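PDB 3C6C: 3-keto-5-aminohexanoate cleavage enzyme from Ralstonia eutropha, which probably cleaves 3-keto-5-aminohexanoate or a related beta-keto acid with the help of a bound divalent metal ion. Local coordinates for residues Leu185-Pro190 / Pro209-Val214; Leu100-Gly105 / Cys139-Ala144. One frame throughout, in Å; residues are numbered along the deposited sequence.

Contact 1. Residues Leu185-Pro190 / Pro209-Val214; sequences LEVFSP and PLFQMV
The ring of Phe211 takes Leu185 CD1 over one face, 4.1 Å from the ring centroid, in a CH-pi contact somewhat off the ring centre. Val187 CG1 sits at the edge of the same ring, near its plane, 4.2 Å from Phe211 CD2. The ring of Phe188 has Val214 CB over one face, and Val214 CG1 comes to 3.5 Å from Phe188 CE2. The Val214 side chain runs alongside the Phe188 ring in the same direction. Glu186 and Gln212 bring two flat polar groups together, their planes 35° apart. Gln212 NE2 donates to Glu186 OE1 at 3.0 Å, meeting the syn side of the carboxylate, and the acceptor lies close to the amide plane. Gln212 reaches out with CG anti to the backbone N (chi1 176°), while the Glu186 chain bends at chi2 (-67°) and brings OE1 alongside Gln212 CB and within reach of NE2. These strands, 182-187 and 210-214, are parallel neighbours in the TIM barrel, joined by helix 190-201 as a beta-alpha-beta unit. Leu185, Val187, Phe211 and Met213 share the face toward the helices; Ile200 of helix 190-201 also packs on Phe211. Glu186 and Gln212 share the other face, where the Glu186 side chain is about 6 Å from the bound nickel ion at the nearest atoms. Four backbone hydrogen bonds join the strands, from Leu185 N to Leu210 O through to Val214 N to Val187 O. At the C-terminal end of the pairing, a water donates to both Val187 O and Val214 O, 2.8 Å from each.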
loop_
_atom_site.group_PDB
_atom_site.type_symbol
_atom_site.label_atom_id
_atom_site.label_comp_id
_atom_site.label_asym_id
_atom_site.label_seq_id
_atom_site.Cartn_x
_atom_site.Cartn_y
_atom_site.Cartn_z
ATOM N N LEU A 185 -10.405 -17.235 14.310
ATOM C CA LEU A 185 -11.318 -16.162 13.933
ATOM C C LEU A 185 -11.212 -15.944 12.441
ATOM O O LEU A 185 -10.231 -15.370 11.931
ATOM C CB LEU A 185 -10.986 -14.854 14.680
ATOM C CG LEU A 185 -10.898 -14.940 16.204
ATOM C CD1 LEU A 185 -10.393 -13.617 16.772
ATOM C CD2 LEU A 185 -12.248 -15.360 16.811
ATOM N N GLU A 186 -12.251 -16.404 11.757
ATOM C CA GLU A 186 -12.322 -16.344 10.296
ATOM C C GLU A 186 -12.944 -15.017 9.862
ATOM O O GLU A 186 -14.078 -14.681 10.208
ATOM C CB GLU A 186 -13.111 -17.511 9.698
ATOM C CG GLU A 186 -12.938 -18.898 10.354
ATOM C CD GLU A 186 -11.571 -19.535 10.223
ATOM O OE1 GLU A 186 -10.724 -19.043 9.438
ATOM O OE2 GLU A 186 -11.352 -20.578 10.915
ATOM N N VAL A 187 -12.156 -14.288 9.087
ATOM C CA VAL A 187 -12.492 -12.919 8.648
ATOM C C VAL A 187 -12.543 -12.744 7.135
ATOM O O VAL A 187 -11.740 -13.313 6.375
ATOM C CB VAL A 187 -11.517 -11.877 9.304
ATOM C CG1 VAL A 187 -11.550 -11.994 10.858
ATOM C CG2 VAL A 187 -10.065 -12.000 8.730
ATOM N N PHE A 188 -13.550 -11.978 6.708
ATOM C CA PHE A 188 -13.857 -11.769 5.283
ATOM C C PHE A 188 -13.715 -10.324 4.850
ATOM O O PHE A 188 -13.956 -9.980 3.689
ATOM C CB PHE A 188 -15.283 -12.246 4.975
ATOM C CG PHE A 188 -15.492 -13.733 5.149
ATOM C CD1 PHE A 188 -15.628 -14.284 6.414
ATOM C CD2 PHE A 188 -15.603 -14.561 4.055
ATOM C CE1 PHE A 188 -15.846 -15.632 6.573
ATOM C CE2 PHE A 188 -15.826 -15.922 4.214
ATOM C CZ PHE A 188 -15.949 -16.443 5.469
ATOM N N SER A 189 -13.332 -9.483 5.807
ATOM C CA SER A 189 -13.306 -8.020 5.620
ATOM C C SER A 189 -12.511 -7.336 6.715
ATOM O O SER A 189 -12.236 -7.937 7.720
ATOM C CB SER A 189 -14.720 -7.459 5.675
ATOM O OG SER A 189 -15.235 -7.556 7.003
ATOM N N PRO A 190 -12.186 -6.064 6.536
ATOM C CA PRO A 190 -11.485 -5.345 7.622
ATOM C C PRO A 190 -12.398 -5.166 8.838
ATOM O O PRO A 190 -11.968 -5.210 9.980
ATOM C CB PRO A 190 -11.132 -4.007 6.973
ATOM C CG PRO A 190 -12.035 -3.884 5.826
ATOM C CD PRO A 190 -12.208 -5.265 5.296
ATOM N N PRO A 209 -4.128 -14.749 20.183
ATOM C CA PRO A 209 -5.262 -14.741 19.264
ATOM C C PRO A 209 -4.891 -15.285 17.896
ATOM O O PRO A 209 -3.788 -15.067 17.414
ATOM C CB PRO A 209 -5.598 -13.254 19.124
ATOM C CG PRO A 209 -4.788 -12.563 20.144
ATOM C CD PRO A 209 -3.593 -13.401 20.388
ATOM N N LEU A 210 -5.857 -15.973 17.307
ATOM C CA LEU A 210 -5.729 -16.576 15.959
ATOM C C LEU A 210 -6.722 -15.985 14.991
ATOM O O LEU A 210 -7.935 -16.110 15.162
ATOM C CB LEU A 210 -6.007 -18.089 16.006
ATOM C CG LEU A 210 -5.270 -18.962 16.989
ATOM C CD1 LEU A 210 -5.660 -20.427 16.735
ATOM C CD2 LEU A 210 -3.742 -18.743 16.899
ATOM N N PHE A 211 -6.182 -15.376 13.945
ATOM C CA PHE A 211 -6.978 -14.786 12.871
ATOM C C PHE A 211 -6.644 -15.501 11.544
ATOM O O PHE A 211 -5.487 -15.817 11.250
ATOM C CB PHE A 211 -6.680 -13.308 12.654
ATOM C CG PHE A 211 -7.195 -12.382 13.731
ATOM C CD1 PHE A 211 -6.512 -12.248 14.916
ATOM C CD2 PHE A 211 -8.308 -11.582 13.509
ATOM C CE1 PHE A 211 -6.954 -11.375 15.878
ATOM C CE2 PHE A 211 -8.767 -10.700 14.485
ATOM C CZ PHE A 211 -8.079 -10.602 15.661
ATOM N N GLN A 212 -7.669 -15.725 10.757
ATOM C CA GLN A 212 -7.475 -16.187 9.377
ATOM C C GLN A 212 -8.334 -15.454 8.383
ATOM O O GLN A 212 -9.553 -15.386 8.500
ATOM C CB GLN A 212 -7.726 -17.680 9.244
ATOM C CG GLN A 212 -7.631 -18.202 7.822
ATOM C CD GLN A 212 -7.438 -19.710 7.771
ATOM O OE1 GLN A 212 -6.359 -20.188 7.412
ATOM N NE2 GLN A 212 -8.480 -20.464 8.143
HETATM N N MSE A 213 -7.668 -14.954 7.356
HETATM C CA MSE A 213 -8.354 -14.313 6.229
HETATM C C MSE A 213 -8.802 -15.345 5.205
HETATM O O MSE A 213 -7.983 -16.081 4.640
HETATM C CB MSE A 213 -7.436 -13.339 5.476
HETATM C CG MSE A 213 -6.667 -12.392 6.310
HETATM SE SE MSE A 213 -5.501 -11.406 5.111
HETATM C CE MSE A 213 -4.463 -10.807 6.404
ATOM N N VAL A 214 -10.110 -15.382 5.009
ATOM C CA VAL A 214 -10.759 -16.086 3.908
ATOM C C VAL A 214 -10.775 -15.165 2.694
ATOM O O VAL A 214 -11.407 -14.101 2.708
ATOM C CB VAL A 214 -12.217 -16.524 4.274
ATOM C CG1 VAL A 214 -12.823 -17.371 3.129
ATOM C CG2 VAL A 214 -12.225 -17.315 5.615
HETATM O O HOH W 1 -10.544 -11.890 4.281
#

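Contact 2. Residues Leu100-Gly105 / Cys139-Ala144; sequences LNLTCG and CLPEIA. With EDO (1,2-ethanediol), chain E.
Cys139, at the end of helix 134-139, meets Leu102 first: its CB lies 3.7 Å from Leu102 CD1. Leu140 then leaves the helix with positive phi, and its carbonyl oxygen takes a weak hydrogen bond from O1 of a 1,2-ethanediol, probably from the crystallisation liquor. Pro141 turns its ring onto strand 99-103. Pro141 CG is 3.7 Å from Leu102 CG, the two side chains crossing at about a right angle, and Pro141 CB also touches Leu100 CB. Glu142 is tied to the neighbouring strand through a water that accepts from Leu100 N and Glu142 N and donates to Glu142 OE1; the other carboxylate oxygen forms a salt bridge with Arg307. Ile143 opens the strand pairing. Its N donates to Leu100 O and its O accepts from Leu102 N, both at 3.1 Å. Ile143 CG2 crosses Asn101 at a slant, 3.5 Å from its CG. The Asn101 amide is held by other partners: OD1 is hydrogen-bonded to Ser145 OG, and ND2 makes a weak hydrogen bond to Glu184 OE1. Ala144 follows on the face of Leu102, with its CB 3.3 Å from Leu102 O. This is a parallel strand pair of a TIM barrel, with Leu102 and Ala144 facing the helices and Asn101 turned to the interior, near the nickel site of His66, His68 and Glu269.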
loop_
_atom_site.group_PDB
_atom_site.type_symbol
_atom_site.label_atom_id
_atom_site.label_comp_id
_atom_site.label_asym_id
_atom_site.label_seq_id
_atom_site.Cartn_x
_atom_site.Cartn_y
_atom_site.Cartn_z
ATOM N N LEU A 100 -6.010 -30.674 16.038
ATOM C CA LEU A 100 -7.361 -30.708 15.468
ATOM C C LEU A 100 -8.073 -29.363 15.575
ATOM O O LEU A 100 -8.105 -28.726 16.616
ATOM C CB LEU A 100 -8.219 -31.783 16.135
ATOM C CG LEU A 100 -7.688 -33.203 16.139
ATOM C CD1 LEU A 100 -8.643 -34.146 16.854
ATOM C CD2 LEU A 100 -7.378 -33.632 14.717
ATOM N N ASN A 101 -8.620 -28.968 14.435
ATOM C CA ASN A 101 -9.417 -27.732 14.262
ATOM C C ASN A 101 -10.773 -28.124 13.664
ATOM O O ASN A 101 -10.901 -28.456 12.479
ATOM C CB ASN A 101 -8.630 -26.727 13.391
ATOM C CG ASN A 101 -9.437 -25.466 13.016
ATOM O OD1 ASN A 101 -10.628 -25.364 13.278
ATOM N ND2 ASN A 101 -8.770 -24.509 12.358
ATOM N N LEU A 102 -11.781 -28.156 14.516
ATOM C CA LEU A 102 -13.122 -28.509 14.062
ATOM C C LEU A 102 -13.887 -27.278 13.622
ATOM O O LEU A 102 -13.855 -26.231 14.263
ATOM C CB LEU A 102 -13.935 -29.225 15.152
ATOM C CG LEU A 102 -13.403 -30.557 15.683
ATOM C CD1 LEU A 102 -14.446 -31.188 16.648
ATOM C CD2 LEU A 102 -12.901 -31.498 14.581
ATOM N N THR A 103 -14.574 -27.418 12.492
ATOM C CA THR A 103 -15.435 -26.345 12.036
ATOM C C THR A 103 -16.524 -26.078 13.081
ATOM O O THR A 103 -17.113 -26.993 13.669
ATOM C CB THR A 103 -16.098 -26.626 10.663
ATOM O OG1 THR A 103 -16.797 -25.441 10.244
ATOM C CG2 THR A 103 -17.087 -27.814 10.756
ATOM N N CYS A 104 -16.766 -24.797 13.288
ATOM C CA CYS A 104 -17.917 -24.358 14.062
ATOM C C CYS A 104 -18.610 -23.208 13.350
ATOM O O CYS A 104 -19.202 -22.337 13.989
ATOM C CB CYS A 104 -17.493 -23.974 15.472
ATOM S SG CYS A 104 -18.849 -24.125 16.666
ATOM N N GLY A 105 -18.479 -23.225 12.025
ATOM C CA GLY A 105 -19.119 -22.254 11.120
ATOM C C GLY A 105 -20.583 -22.580 10.875
ATOM O O GLY A 105 -21.379 -21.792 10.355
ATOM N N CYS A 139 -16.017 -33.452 21.655
ATOM C CA CYS A 139 -14.742 -33.788 21.014
ATOM C C CYS A 139 -13.531 -33.082 21.607
ATOM O O CYS A 139 -12.418 -33.584 21.521
ATOM C CB CYS A 139 -14.792 -33.482 19.516
ATOM S SG CYS A 139 -15.971 -34.466 18.564
ATOM N N LEU A 140 -13.767 -31.899 22.170
ATOM C CA LEU A 140 -12.715 -31.094 22.795
ATOM C C LEU A 140 -11.440 -30.971 21.938
ATOM O O LEU A 140 -10.345 -31.304 22.381
ATOM C CB LEU A 140 -12.380 -31.644 24.183
ATOM C CG LEU A 140 -13.516 -31.507 25.216
ATOM C CD1 LEU A 140 -13.116 -32.152 26.532
ATOM C CD2 LEU A 140 -13.907 -30.021 25.402
ATOM N N PRO A 141 -11.569 -30.458 20.695
ATOM C CA PRO A 141 -10.401 -30.191 19.872
ATOM C C PRO A 141 -9.600 -29.035 20.444
ATOM O O PRO A 141 -10.096 -28.282 21.279
ATOM C CB PRO A 141 -11.011 -29.755 18.540
ATOM C CG PRO A 141 -12.281 -29.118 18.929
ATOM C CD PRO A 141 -12.807 -29.938 20.071
ATOM N N GLU A 142 -8.366 -28.871 19.994
ATOM C CA GLU A 142 -7.539 -27.752 20.498
ATOM C C GLU A 142 -8.031 -26.436 19.920
ATOM O O GLU A 142 -7.957 -25.388 20.544
ATOM C CB GLU A 142 -6.041 -27.945 20.206
ATOM C CG GLU A 142 -5.442 -28.950 21.184
ATOM C CD GLU A 142 -4.109 -29.485 20.745
ATOM O OE1 GLU A 142 -4.060 -30.294 19.787
ATOM O OE2 GLU A 142 -3.113 -29.130 21.418
ATOM N N ILE A 143 -8.556 -26.537 18.718
ATOM C CA ILE A 143 -8.971 -25.354 17.944
ATOM C C ILE A 143 -10.334 -25.594 17.332
ATOM O O ILE A 143 -10.694 -26.718 17.038
ATOM C CB ILE A 143 -7.945 -25.029 16.822
ATOM C CG1 ILE A 143 -6.550 -24.755 17.398
ATOM C CG2 ILE A 143 -8.418 -23.880 15.942
ATOM C CD1 ILE A 143 -5.465 -24.674 16.335
ATOM N N ALA A 144 -11.113 -24.534 17.200
ATOM C CA ALA A 144 -12.352 -24.571 16.379
ATOM C C ALA A 144 -12.533 -23.263 15.633
ATOM O O ALA A 144 -12.133 -22.203 16.108
ATOM C CB ALA A 144 -13.595 -24.897 17.228
HETATM C C1 EDO E . -8.445 -28.647 24.122
HETATM O O1 EDO E . -7.896 -29.928 24.436
HETATM C C2 EDO E . -9.882 -28.535 24.605
HETATM O O2 EDO E . -9.937 -28.716 26.024
HETATM O O HOH W 2 -6.458 -31.099 18.916
#

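Overall arrangement
Both segments of contact 2 come earlier in the chain than those of contact 1. Their centres are about 16 Å apart. Both belong to the barrel sheet, in which the parallel strands 99-103, 143-147, 182-187 and 210-214 lie side by side in that order. Strands 143-147 and 182-187 therefore link the two contacts directly. The contacts also touch, through Leu210 CD1 and Ile143 CD1, 4.3 Å apart. Asn101 of contact 2 and Glu186 of contact 1 both have side chains within about 7 Å of the nickel ion at the nearest atoms. Ser145 of strand 143-147, which holds Asn101, also makes a weak hydrogen bond to Glu186. The two pairings thus build adjoining parts of the wall around the metal site.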